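Local atomic coordinates of 3-carboxy-cis,cis-muconate cycloisomerase (Pseudomonas putida, PDB entry 1RE5), a protein that belongs to the fumarase/aspartase superfamily of enzymes, mostly helical proteins, and occurs here as an assembly of four chains. Residues 265-270 with 342-347; 189-194 with 225-230; 386-391 with 404-409; 14-19 with 330-335. All coordinates share one frame; numbering follows the deposited sequence.

Interaction 1. Residues 265-270 with 342-347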
loop_
_atom_site.group_PDB
_atom_site.type_symbol
_atom_site.label_atom_id
_atom_site.label_comp_id
_atom_site.label_asym_id
_atom_site.label_seq_id
_atom_site.Cartn_x
_atom_site.Cartn_y
_atom_site.Cartn_z
ATOM N N VAL D 265 -15.588 28.114 8.149
ATOM C CA VAL D 265 -16.644 27.253 7.646
ATOM C C VAL D 265 -16.851 26.186 8.692
ATOM O O VAL D 265 -15.902 25.782 9.351
ATOM C CB VAL D 265 -16.243 26.601 6.293
ATOM C CG1 VAL D 265 -17.206 25.495 5.929
ATOM C CG2 VAL D 265 -16.252 27.651 5.192
ATOM N N PHE D 266 -18.086 25.730 8.857
ATOM C CA PHE D 266 -18.373 24.716 9.863
ATOM C C PHE D 266 -19.319 23.642 9.359
ATOM O O PHE D 266 -20.175 23.901 8.504
ATOM C CB PHE D 266 -19.038 25.349 11.086
ATOM C CG PHE D 266 -18.234 26.421 11.735
ATOM C CD1 PHE D 266 -17.428 26.134 12.830
ATOM C CD2 PHE D 266 -18.288 27.729 11.261
ATOM C CE1 PHE D 266 -16.690 27.126 13.444
ATOM C CE2 PHE D 266 -17.549 28.732 11.870
ATOM C CZ PHE D 266 -16.749 28.425 12.967
ATOM N N GLU D 267 -19.171 22.442 9.911
ATOM C CA GLU D 267 -20.056 21.344 9.582
ATOM C C GLU D 267 -21.392 21.679 10.238
ATOM O O GLU D 267 -21.443 22.401 11.226
ATOM C CB GLU D 267 -19.530 20.052 10.174
ATOM C CG GLU D 267 -18.504 19.352 9.343
ATOM C CD GLU D 267 -18.123 18.030 9.959
ATOM O OE1 GLU D 267 -19.003 17.383 10.564
ATOM O OE2 GLU D 267 -16.950 17.633 9.835
ATOM N N PRO D 268 -22.490 21.138 9.714
ATOM C CA PRO D 268 -23.811 21.408 10.279
ATOM C C PRO D 268 -23.941 20.992 11.730
ATOM O O PRO D 268 -23.063 20.338 12.280
ATOM C CB PRO D 268 -24.735 20.570 9.407
ATOM C CG PRO D 268 -23.991 20.429 8.139
ATOM C CD PRO D 268 -22.590 20.205 8.588
ATOM N N SER D 269 -25.091 21.355 12.302
ATOM C CA SER D 269 -25.499 21.047 13.674
ATOM C C SER D 269 -25.187 22.156 14.677
ATOM O O SER D 269 -24.394 21.958 15.602
ATOM C CB SER D 269 -24.876 19.722 14.140
ATOM O OG SER D 269 -25.597 19.162 15.224
ATOM N N ALA D 270 -25.827 23.316 14.489
ATOM C CA ALA D 270 -25.662 24.493 15.362
ATOM C C ALA D 270 -24.264 25.120 15.234
ATOM O O ALA D 270 -23.446 24.653 14.432
ATOM C CB ALA D 270 -25.953 24.108 16.835
ATOM N N GLN D 342 -22.300 14.626 1.643
ATOM C CA GLN D 342 -23.580 15.222 1.282
ATOM C C GLN D 342 -24.094 16.051 2.454
ATOM O O GLN D 342 -24.500 17.210 2.288
ATOM C CB GLN D 342 -24.597 14.126 0.946
ATOM C CG GLN D 342 -25.988 14.634 0.568
ATOM C CD GLN D 342 -25.977 15.505 -0.673
ATOM O OE1 GLN D 342 -25.460 15.106 -1.718
ATOM N NE2 GLN D 342 -26.558 16.698 -0.568
ATOM N N VAL D 343 -24.077 15.451 3.641
ATOM C CA VAL D 343 -24.543 16.144 4.827
ATOM C C VAL D 343 -23.838 17.475 5.023
ATOM O O VAL D 343 -24.499 18.491 5.214
ATOM C CB VAL D 343 -24.337 15.315 6.101
ATOM C CG1 VAL D 343 -24.585 16.184 7.333
ATOM C CG2 VAL D 343 -25.272 14.142 6.105
ATOM N N ILE D 344 -22.506 17.482 4.972
ATOM C CA ILE D 344 -21.815 18.738 5.186
ATOM C C ILE D 344 -21.938 19.680 4.006
ATOM O O ILE D 344 -22.016 20.880 4.187
ATOM C CB ILE D 344 -20.288 18.572 5.560
ATOM C CG1 ILE D 344 -19.423 19.076 4.418
ATOM C CG2 ILE D 344 -19.938 17.131 5.932
ATOM C CD1 ILE D 344 -17.972 18.961 4.720
ATOM N N ALA D 345 -21.978 19.154 2.795
ATOM C CA ALA D 345 -22.082 20.033 1.639
ATOM C C ALA D 345 -23.347 20.878 1.644
ATOM O O ALA D 345 -23.316 22.076 1.340
ATOM C CB ALA D 345 -22.019 19.223 0.357
ATOM N N GLU D 346 -24.470 20.269 1.995
ATOM C CA GLU D 346 -25.715 21.009 1.964
ATOM C C GLU D 346 -25.994 21.789 3.223
ATOM O O GLU D 346 -26.884 22.634 3.240
ATOM C CB GLU D 346 -26.881 20.072 1.677
ATOM C CG GLU D 346 -27.342 19.272 2.868
ATOM C CD GLU D 346 -28.282 18.161 2.463
ATOM O OE1 GLU D 346 -29.184 18.422 1.630
ATOM O OE2 GLU D 346 -28.118 17.033 2.979
ATOM N N GLY D 347 -25.232 21.541 4.277
ATOM C CA GLY D 347 -25.503 22.254 5.501
ATOM C C GLY D 347 -24.372 23.018 6.139
ATOM O O GLY D 347 -24.522 23.461 7.277
#
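P268 rests against the helical segment 342-347 with CG and CD of its ring, and this ring carries most of the small interface. Its CD atom lies 3.8 Å from CA of I344 and 4.1 Å from CB of the same residue. The neighbouring CG reaches toward V343, 4.4 Å from CG1. Beside the proline, E267 contributes its aliphatic part, with CG 4.3 Å from I344 CB. A second group of contacts sets the proline ring against backbone oxygens: P268 CG is 3.5 Å from V343 O and 3.2 Å from G347 O. G347 has no side chain, which lets the ring settle against its backbone. No hydrogen bond links the two segments. The polar end of E267 turns to other partners, with OE1 bonded to G287 N and OE2 to A288 N at the start of helix 286-307. I344 also packs on F250 and I254 of helix 231-257. Backbone bonds between F266 and E349 pair strand 265-266 antiparallel with strand 349-350, which follows in sequence. The example is a loop leaving a short strand and packing on a helix, on the way into the GSSxMPxKxNP signature sequence of the fumarase/aspartase superfamily.

Interaction 2. Residues 189-194 with 225-230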
loop_
_atom_site.group_PDB
_atom_site.type_symbol
_atom_site.label_atom_id
_atom_site.label_comp_id
_atom_site.label_asym_id
_atom_site.label_seq_id
_atom_site.Cartn_x
_atom_site.Cartn_y
_atom_site.Cartn_z
ATOM N N VAL D 189 -20.164 -7.073 -17.420
ATOM C CA VAL D 189 -20.088 -8.183 -18.354
ATOM C C VAL D 189 -20.350 -9.490 -17.617
ATOM O O VAL D 189 -20.192 -9.576 -16.390
ATOM C CB VAL D 189 -18.703 -8.266 -19.041
ATOM C CG1 VAL D 189 -18.530 -7.104 -20.004
ATOM C CG2 VAL D 189 -17.582 -8.277 -17.986
ATOM N N LEU D 190 -20.760 -10.503 -18.377
ATOM C CA LEU D 190 -21.058 -11.809 -17.820
ATOM C C LEU D 190 -19.781 -12.635 -17.667
ATOM O O LEU D 190 -18.823 -12.451 -18.423
ATOM C CB LEU D 190 -22.026 -12.557 -18.740
ATOM C CG LEU D 190 -22.250 -14.032 -18.381
ATOM C CD1 LEU D 190 -23.238 -14.125 -17.220
ATOM C CD2 LEU D 190 -22.749 -14.792 -19.600
ATOM N N GLN D 191 -19.770 -13.529 -16.680
ATOM C CA GLN D 191 -18.634 -14.419 -16.465
ATOM C C GLN D 191 -19.174 -15.827 -16.657
ATOM O O GLN D 191 -19.786 -16.405 -15.744
ATOM C CB GLN D 191 -18.065 -14.316 -15.048
ATOM C CG GLN D 191 -16.844 -15.212 -14.860
ATOM C CD GLN D 191 -15.606 -14.647 -15.539
ATOM O OE1 GLN D 191 -14.788 -13.983 -14.892
ATOM N NE2 GLN D 191 -15.468 -14.888 -16.842
ATOM N N PHE D 192 -18.946 -16.378 -17.845
ATOM C CA PHE D 192 -19.433 -17.714 -18.165
ATOM C C PHE D 192 -18.381 -18.426 -19.004
ATOM O O PHE D 192 -18.277 -18.197 -20.212
ATOM C CB PHE D 192 -20.752 -17.589 -18.939
ATOM C CG PHE D 192 -21.491 -18.883 -19.108
ATOM C CD1 PHE D 192 -21.819 -19.665 -17.997
ATOM C CD2 PHE D 192 -21.892 -19.307 -20.371
ATOM C CE1 PHE D 192 -22.542 -20.855 -18.147
ATOM C CE2 PHE D 192 -22.610 -20.487 -20.530
ATOM C CZ PHE D 192 -22.938 -21.265 -19.413
ATOM N N GLY D 193 -17.596 -19.281 -18.363
ATOM C CA GLY D 193 -16.559 -19.975 -19.091
ATOM C C GLY D 193 -16.423 -21.428 -18.711
ATOM O O GLY D 193 -15.756 -22.184 -19.414
ATOM N N GLY D 194 -17.046 -21.830 -17.607
ATOM C CA GLY D 194 -16.950 -23.217 -17.185
ATOM C C GLY D 194 -15.554 -23.610 -16.708
ATOM O O GLY D 194 -14.602 -22.832 -16.811
ATOM N N PRO D 225 -14.240 -15.287 -21.662
ATOM C CA PRO D 225 -14.349 -15.372 -20.197
ATOM C C PRO D 225 -13.122 -14.694 -19.586
ATOM O O PRO D 225 -12.086 -14.599 -20.237
ATOM C CB PRO D 225 -14.361 -16.877 -19.944
ATOM C CG PRO D 225 -15.047 -17.414 -21.168
ATOM C CD PRO D 225 -14.395 -16.621 -22.275
ATOM N N TRP D 226 -13.226 -14.231 -18.346
ATOM C CA TRP D 226 -12.090 -13.556 -17.709
ATOM C C TRP D 226 -11.773 -14.048 -16.288
ATOM O O TRP D 226 -11.550 -13.244 -15.386
ATOM C CB TRP D 226 -12.327 -12.040 -17.692
ATOM C CG TRP D 226 -13.733 -11.667 -17.307
ATOM C CD1 TRP D 226 -14.847 -11.758 -18.092
ATOM C CD2 TRP D 226 -14.186 -11.224 -16.021
ATOM N NE1 TRP D 226 -15.965 -11.402 -17.376
ATOM C CE2 TRP D 226 -15.589 -11.070 -16.102
ATOM C CE3 TRP D 226 -13.542 -10.944 -14.803
ATOM C CZ2 TRP D 226 -16.362 -10.651 -15.014
ATOM C CZ3 TRP D 226 -14.314 -10.526 -13.716
ATOM C CH2 TRP D 226 -15.711 -10.385 -13.834
ATOM N N HIS D 227 -11.727 -15.366 -16.099
ATOM C CA HIS D 227 -11.438 -15.936 -14.785
ATOM C C HIS D 227 -10.145 -15.412 -14.151
ATOM O O HIS D 227 -10.088 -15.228 -12.929
ATOM C CB HIS D 227 -11.367 -17.468 -14.855
ATOM C CG HIS D 227 -12.650 -18.116 -15.268
ATOM N ND1 HIS D 227 -13.867 -17.772 -14.717
ATOM C CD2 HIS D 227 -12.911 -19.074 -16.186
ATOM C CE1 HIS D 227 -14.822 -18.487 -15.283
ATOM N NE2 HIS D 227 -14.270 -19.285 -16.179
ATOM N N THR D 228 -9.109 -15.185 -14.961
ATOM C CA THR D 228 -7.843 -14.696 -14.423
ATOM C C THR D 228 -7.342 -13.381 -15.052
ATOM O O THR D 228 -6.144 -13.055 -14.988
ATOM C CB THR D 228 -6.736 -15.786 -14.498
ATOM O OG1 THR D 228 -6.471 -16.139 -15.860
ATOM C CG2 THR D 228 -7.176 -17.026 -13.754
ATOM N N GLN D 229 -8.268 -12.644 -15.668
ATOM C CA GLN D 229 -7.977 -11.330 -16.244
ATOM C C GLN D 229 -8.917 -10.422 -15.432
ATOM O O GLN D 229 -10.086 -10.232 -15.801
ATOM C CB GLN D 229 -8.343 -11.290 -17.728
ATOM C CG GLN D 229 -7.452 -12.139 -18.652
ATOM C CD GLN D 229 -5.990 -11.705 -18.668
ATOM O OE1 GLN D 229 -5.658 -10.581 -18.283
ATOM N NE2 GLN D 229 -5.112 -12.593 -19.129
ATOM N N ARG D 230 -8.406 -9.866 -14.333
ATOM C CA ARG D 230 -9.229 -9.061 -13.433
ATOM C C ARG D 230 -9.201 -7.527 -13.574
ATOM O O ARG D 230 -9.710 -6.814 -12.692
ATOM C CB ARG D 230 -8.870 -9.438 -11.994
ATOM C CG ARG D 230 -8.409 -10.875 -11.833
ATOM C CD ARG D 230 -9.546 -11.823 -12.072
ATOM N NE ARG D 230 -10.476 -11.832 -10.949
ATOM C CZ ARG D 230 -11.709 -12.331 -11.012
ATOM N NH1 ARG D 230 -12.158 -12.855 -12.147
ATOM N NH2 ARG D 230 -12.490 -12.317 -9.942
#
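Q191 lays its terminal amide over one face of the W226 indole, with CD 3.6 Å from CE2 of the ring and the two planes inclined by 37°. CG, anti to the backbone N (chi1 -178°), starts the chain, and a bend at chi2 places CD near the indole. The H227 imidazole meets the same side chain obliquely, Q191 CD being 3.7 Å from H227 ND1. At its edge the indole makes the hydrogen bond of the contact: W226 NE1 donates to L190 O over 3.2 Å, at an N-H...O angle of 152°, the donor standing above the carbonyl plane. V189 CG2 approaches NE1 of W226 obliquely, at 3.6 Å. Both segments are loops flanking helix 206-217, and the second forms a type I beta turn from W226 to Q229 that delivers R230 to the N-cap position of helix 231-257. G193 has no side chain, and G193 CA comes within 3.6 Å of P225 CG. G193 CA is also 3.8 Å from H227 NE2. R230 NH1 makes a weak hydrogen bond to W226 O, while its guanidinium forms salt bridges with D111 and E323. P225 packs in addition on W437 of the second subunit, and T228 OG1 has a weak hydrogen bond with K249 NZ of that chain.

Interaction 3. Residues 386-391 with 404-409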
loop_
_atom_site.group_PDB
_atom_site.type_symbol
_atom_site.label_atom_id
_atom_site.label_comp_id
_atom_site.label_asym_id
_atom_site.label_seq_id
_atom_site.Cartn_x
_atom_site.Cartn_y
_atom_site.Cartn_z
ATOM N N HIS D 386 11.184 49.433 -5.374
ATOM C CA HIS D 386 11.902 49.922 -4.207
ATOM C C HIS D 386 10.924 50.499 -3.185
ATOM O O HIS D 386 10.872 50.055 -2.036
ATOM C CB HIS D 386 12.896 51.010 -4.625
ATOM C CG HIS D 386 13.465 51.783 -3.475
ATOM N ND1 HIS D 386 14.321 51.224 -2.552
ATOM C CD2 HIS D 386 13.275 53.065 -3.082
ATOM C CE1 HIS D 386 14.636 52.127 -1.640
ATOM N NE2 HIS D 386 14.014 53.254 -1.939
ATOM N N LEU D 387 10.151 51.488 -3.623
ATOM C CA LEU D 387 9.174 52.168 -2.775
ATOM C C LEU D 387 8.177 51.242 -2.061
ATOM O O LEU D 387 7.702 51.562 -0.968
ATOM C CB LEU D 387 8.408 53.207 -3.606
ATOM C CG LEU D 387 7.460 54.135 -2.841
ATOM C CD1 LEU D 387 8.254 54.965 -1.836
ATOM C CD2 LEU D 387 6.723 55.037 -3.823
ATOM N N LEU D 388 7.862 50.102 -2.670
ATOM C CA LEU D 388 6.915 49.163 -2.076
ATOM C C LEU D 388 7.572 48.302 -1.002
ATOM O O LEU D 388 7.006 48.104 0.067
ATOM C CB LEU D 388 6.296 48.273 -3.159
ATOM C CG LEU D 388 5.034 47.488 -2.781
ATOM C CD1 LEU D 388 3.930 48.439 -2.336
ATOM C CD2 LEU D 388 4.574 46.678 -3.978
ATOM N N GLU D 389 8.763 47.785 -1.281
ATOM C CA GLU D 389 9.454 46.970 -0.294
ATOM C C GLU D 389 9.698 47.815 0.946
ATOM O O GLU D 389 9.687 47.318 2.071
ATOM C CB GLU D 389 10.793 46.487 -0.837
ATOM C CG GLU D 389 10.686 45.576 -2.035
ATOM C CD GLU D 389 12.041 45.044 -2.469
ATOM O OE1 GLU D 389 12.932 45.867 -2.786
ATOM O OE2 GLU D 389 12.210 43.803 -2.488
ATOM N N GLN D 390 9.921 49.103 0.723
ATOM C CA GLN D 390 10.180 50.040 1.805
ATOM C C GLN D 390 8.948 50.180 2.693
ATOM O O GLN D 390 9.058 50.176 3.919
ATOM C CB GLN D 390 10.575 51.398 1.218
ATOM C CG GLN D 390 10.910 52.461 2.247
ATOM C CD GLN D 390 11.191 53.812 1.609
ATOM O OE1 GLN D 390 12.153 53.965 0.852
ATOM N NE2 GLN D 390 10.344 54.796 1.906
ATOM N N CYS D 391 7.776 50.299 2.073
ATOM C CA CYS D 391 6.525 50.437 2.814
ATOM C C CYS D 391 6.167 49.173 3.582
ATOM O O CYS D 391 5.592 49.244 4.665
ATOM C CB CYS D 391 5.371 50.785 1.873
ATOM S SG CYS D 391 5.272 52.510 1.389
ATOM N N ALA D 404 -2.237 52.064 5.888
ATOM C CA ALA D 404 -1.760 53.245 6.594
ATOM C C ALA D 404 -0.391 53.663 6.086
ATOM O O ALA D 404 -0.214 54.781 5.613
ATOM C CB ALA D 404 -1.691 52.966 8.083
ATOM N N VAL D 405 0.577 52.759 6.185
ATOM C CA VAL D 405 1.935 53.041 5.741
ATOM C C VAL D 405 1.991 53.674 4.351
ATOM O O VAL D 405 2.830 54.542 4.102
ATOM C CB VAL D 405 2.782 51.763 5.738
ATOM C CG1 VAL D 405 4.203 52.066 5.277
ATOM C CG2 VAL D 405 2.787 51.166 7.123
ATOM N N LEU D 406 1.107 53.244 3.450
ATOM C CA LEU D 406 1.068 53.782 2.088
ATOM C C LEU D 406 0.440 55.174 2.040
ATOM O O LEU D 406 0.766 55.984 1.171
ATOM C CB LEU D 406 0.286 52.844 1.165
ATOM C CG LEU D 406 0.921 51.496 0.827
ATOM C CD1 LEU D 406 -0.051 50.670 0.001
ATOM C CD2 LEU D 406 2.220 51.715 0.077
ATOM N N GLY D 407 -0.465 55.442 2.976
ATOM C CA GLY D 407 -1.120 56.736 3.026
ATOM C C GLY D 407 -0.169 57.813 3.506
ATOM O O GLY D 407 -0.332 58.985 3.174
ATOM N N ASP D 408 0.826 57.408 4.289
ATOM C CA ASP D 408 1.821 58.322 4.831
ATOM C C ASP D 408 3.061 58.346 3.938
ATOM O O ASP D 408 4.105 58.882 4.310
ATOM C CB ASP D 408 2.208 57.885 6.248
ATOM C CG ASP D 408 1.034 57.920 7.211
ATOM O OD1 ASP D 408 1.187 57.462 8.365
ATOM O OD2 ASP D 408 -0.043 58.409 6.814
ATOM N N GLU D 409 2.941 57.754 2.757
ATOM C CA GLU D 409 4.049 57.712 1.816
ATOM C C GLU D 409 3.857 58.774 0.738
ATOM O O GLU D 409 3.006 58.635 -0.144
ATOM C CB GLU D 409 4.137 56.324 1.179
ATOM C CG GLU D 409 5.101 56.236 0.012
ATOM C CD GLU D 409 6.499 56.668 0.381
ATOM O OE1 GLU D 409 7.104 56.030 1.265
ATOM O OE2 GLU D 409 6.990 57.647 -0.218
#
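The E409 carboxylate and the Q390 amide are the flat groups here, and L387 meets the first of them tip to tip. L387 CD1 is nearly equidistant from the three carboxylate atoms of E409, 3.3 Å from CD, so the methyl lies above the group and not in its plane. Q390 reaches the carboxylate from an extended chain: its NE2 is 3.5 Å from E409 OE1, the two side chains cross at about a right angle, and their planes are 61° apart. The E409 chain reaches this place with CG anti to the backbone N (chi1 170°) and a bend at chi2. Its other oxygen, OE2, accepts a weak hydrogen bond from Q411 N; E409 is thus the N-cap residue of helix 410-415. One carboxylate meets a leucine methyl, lies near an amide and caps a helix.

Beside the flat groups lies an apolar cluster built round C391. Its SG is 3.4 Å from L406 CD2, while its CB sits 3.8 Å from V405 CG1. The same V405 methyl, CG1, stands 3.2 Å from C391 O. L388 CD1 adds a looser contact with L406 CD2, at 4.4 Å.

In the C-terminal region related to adenylosuccinate lyase, helices 381-397 and 402-407, joined by a short connection, pack on each other. D408 holds R400 of the connection in a salt bridge, V405 packs on R394 and A395, L387 and L406 share V412 of helix 410-415, and L388 faces V371 and S372 of helix 368-378.

Interaction 4. Residues 14-19 with 330-335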
loop_
_atom_site.group_PDB
_atom_site.type_symbol
_atom_site.label_atom_id
_atom_site.label_comp_id
_atom_site.label_asym_id
_atom_site.label_seq_id
_atom_site.Cartn_x
_atom_site.Cartn_y
_atom_site.Cartn_z
ATOM N N ALA D 14 -27.737 1.624 2.636
ATOM C CA ALA D 14 -28.147 1.019 1.375
ATOM C C ALA D 14 -27.034 0.166 0.802
ATOM O O ALA D 14 -27.288 -0.900 0.248
ATOM C CB ALA D 14 -28.522 2.094 0.391
ATOM N N MET D 15 -25.799 0.651 0.929
ATOM C CA MET D 15 -24.624 -0.053 0.419
ATOM C C MET D 15 -24.344 -1.322 1.238
ATOM O O MET D 15 -23.983 -2.353 0.685
ATOM C CB MET D 15 -23.404 0.872 0.453
ATOM C CG MET D 15 -22.200 0.351 -0.308
ATOM S SD MET D 15 -22.376 0.544 -2.091
ATOM C CE MET D 15 -22.956 -0.998 -2.499
ATOM N N ARG D 16 -24.496 -1.249 2.553
ATOM C CA ARG D 16 -24.276 -2.430 3.377
ATOM C C ARG D 16 -25.270 -3.522 2.994
ATOM O O ARG D 16 -24.949 -4.708 3.062
ATOM C CB ARG D 16 -24.461 -2.117 4.861
ATOM C CG ARG D 16 -24.227 -3.324 5.776
ATOM C CD ARG D 16 -22.778 -3.412 6.247
ATOM N NE ARG D 16 -21.877 -4.110 5.332
ATOM C CZ ARG D 16 -20.554 -3.936 5.311
ATOM N NH1 ARG D 16 -19.985 -3.082 6.148
ATOM N NH2 ARG D 16 -19.792 -4.624 4.467
ATOM N N GLU D 17 -26.480 -3.128 2.604
ATOM C CA GLU D 17 -27.500 -4.097 2.226
ATOM C C GLU D 17 -27.027 -4.895 1.004
ATOM O O GLU D 17 -27.173 -6.125 0.940
ATOM C CB GLU D 17 -28.817 -3.383 1.921
ATOM C CG GLU D 17 -30.016 -4.317 1.849
ATOM C CD GLU D 17 -30.110 -5.215 3.073
ATOM O OE1 GLU D 17 -30.019 -4.679 4.201
ATOM O OE2 GLU D 17 -30.273 -6.448 2.917
ATOM N N ILE D 18 -26.452 -4.189 0.040
ATOM C CA ILE D 18 -25.944 -4.842 -1.151
ATOM C C ILE D 18 -24.811 -5.792 -0.777
ATOM O O ILE D 18 -24.746 -6.919 -1.270
ATOM C CB ILE D 18 -25.389 -3.822 -2.165
ATOM C CG1 ILE D 18 -26.527 -2.970 -2.726
ATOM C CG2 ILE D 18 -24.644 -4.545 -3.281
ATOM C CD1 ILE D 18 -26.091 -2.031 -3.844
ATOM N N PHE D 19 -23.914 -5.347 0.094
ATOM C CA PHE D 19 -22.793 -6.188 0.474
ATOM C C PHE D 19 -22.990 -6.812 1.829
ATOM O O PHE D 19 -22.307 -6.489 2.804
ATOM C CB PHE D 19 -21.488 -5.399 0.414
ATOM C CG PHE D 19 -21.076 -5.056 -0.984
ATOM C CD1 PHE D 19 -20.595 -6.041 -1.839
ATOM C CD2 PHE D 19 -21.235 -3.761 -1.476
ATOM C CE1 PHE D 19 -20.283 -5.746 -3.168
ATOM C CE2 PHE D 19 -20.922 -3.460 -2.807
ATOM C CZ PHE D 19 -20.447 -4.453 -3.651
ATOM N N ILE D 330 -14.098 -1.605 -0.032
ATOM C CA ILE D 330 -13.873 -0.353 -0.740
ATOM C C ILE D 330 -15.203 0.342 -1.024
ATOM O O ILE D 330 -15.364 1.522 -0.731
ATOM C CB ILE D 330 -13.114 -0.595 -2.056
ATOM C CG1 ILE D 330 -11.721 -1.147 -1.759
ATOM C CG2 ILE D 330 -13.002 0.706 -2.833
ATOM C CD1 ILE D 330 -10.954 -1.592 -2.975
ATOM N N CYS D 331 -16.155 -0.401 -1.581
ATOM C CA CYS D 331 -17.471 0.140 -1.893
ATOM C C CYS D 331 -18.168 0.714 -0.664
ATOM O O CYS D 331 -18.764 1.799 -0.720
ATOM C CB CYS D 331 -18.344 -0.949 -2.511
ATOM S SG CYS D 331 -17.857 -1.368 -4.194
ATOM N N CYS D 332 -18.101 -0.006 0.449
ATOM C CA CYS D 332 -18.754 0.467 1.661
ATOM C C CYS D 332 -18.093 1.723 2.204
ATOM O O CYS D 332 -18.770 2.678 2.585
ATOM C CB CYS D 332 -18.759 -0.638 2.719
ATOM S SG CYS D 332 -19.754 -2.041 2.204
ATOM N N LEU D 333 -16.765 1.720 2.227
ATOM C CA LEU D 333 -15.988 2.857 2.714
ATOM C C LEU D 333 -16.340 4.122 1.944
ATOM O O LEU D 333 -16.556 5.189 2.531
ATOM C CB LEU D 333 -14.493 2.559 2.561
ATOM C CG LEU D 333 -13.590 2.435 3.800
ATOM C CD1 LEU D 333 -14.407 2.307 5.082
ATOM C CD2 LEU D 333 -12.680 1.226 3.612
ATOM N N VAL D 334 -16.398 4.000 0.626
ATOM C CA VAL D 334 -16.721 5.128 -0.215
ATOM C C VAL D 334 -18.183 5.559 -0.041
ATOM O O VAL D 334 -18.479 6.761 -0.015
ATOM C CB VAL D 334 -16.429 4.790 -1.687
ATOM C CG1 VAL D 334 -16.864 5.928 -2.587
ATOM C CG2 VAL D 334 -14.933 4.527 -1.863
ATOM N N SER D 335 -19.097 4.596 0.091
ATOM C CA SER D 335 -20.514 4.924 0.257
ATOM C C SER D 335 -20.693 5.739 1.528
ATOM O O SER D 335 -21.509 6.653 1.589
ATOM C CB SER D 335 -21.358 3.654 0.332
ATOM O OG SER D 335 -21.229 3.046 1.604
#
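C331 comes first along the segment 330-335 and meets the ring of F19: its CB is 3.6 Å from F19 CE2. The sulfur follows, with C331 SG 4.8 Å from the centroid of the F19 ring and 52° off the ring normal, an oblique sulfur-aromatic contact. M15 approaches the same cysteine with its thioether, SD lying 4.3 Å from C331 CB.

C332 is the next residue and meets three side chains. Its SG lies over one face of the R16 guanidinium, offset toward the rim and 3.4 Å from NH2. That guanidinium is held at other points too: NE makes a weak hydrogen bond to F19 O, and NH1 forms a salt bridge with D7. The sulfur of C332 also lies 4.2 Å from M15 CG and makes a second oblique contact with the F19 ring.

One turn further on, S335 stands against M15, its OG 3.3 Å from M15 CB. The hydroxyl oxygen sits between the backbone N and the carbonyl carbon (chi1 76°), where it donates a hydrogen bond of 2.7 Å from OG to C332 O. The same OG is hydrogen-bonded to A12 N, just before the first segment.

Segments 14-18 and 330-335, of helices 13-18 and 319-347, run almost antiparallel, at 170°, with axes 9.4 Å apart. A short N-terminal helix thus packs on the core of long helices that bundle in tetramers of this superfamily. M15 packs on A121 and F19 on Q117 of helix 106-142, C331 on F236 and L240 of helix 231-257, and N3 of the third subunit lies against R16.

Interactions 1 and 4 share helix 319-347, with centres 22 Å apart and nearest atoms about 8 Å apart; along the sequence their segments alternate. Interaction 2 is nested inside the loop that interaction 4 closes, and their centres are 24 Å apart. Interactions 1 and 2 lie on opposite sides of the chain's centre. Interaction 3 stands apart in the C-terminal region, its centre 72 Å from that of interaction 2, so the four sample much of an elongated molecule. The two 2,3-dihydroxy-1,4-dithiobutane sites lie along helix 286-307, the helix whose start E267 of interaction 1 meets. I330, in the segment 330-335 but not touching 14-19, packs on L301, next in sequence to the pocket residue G300.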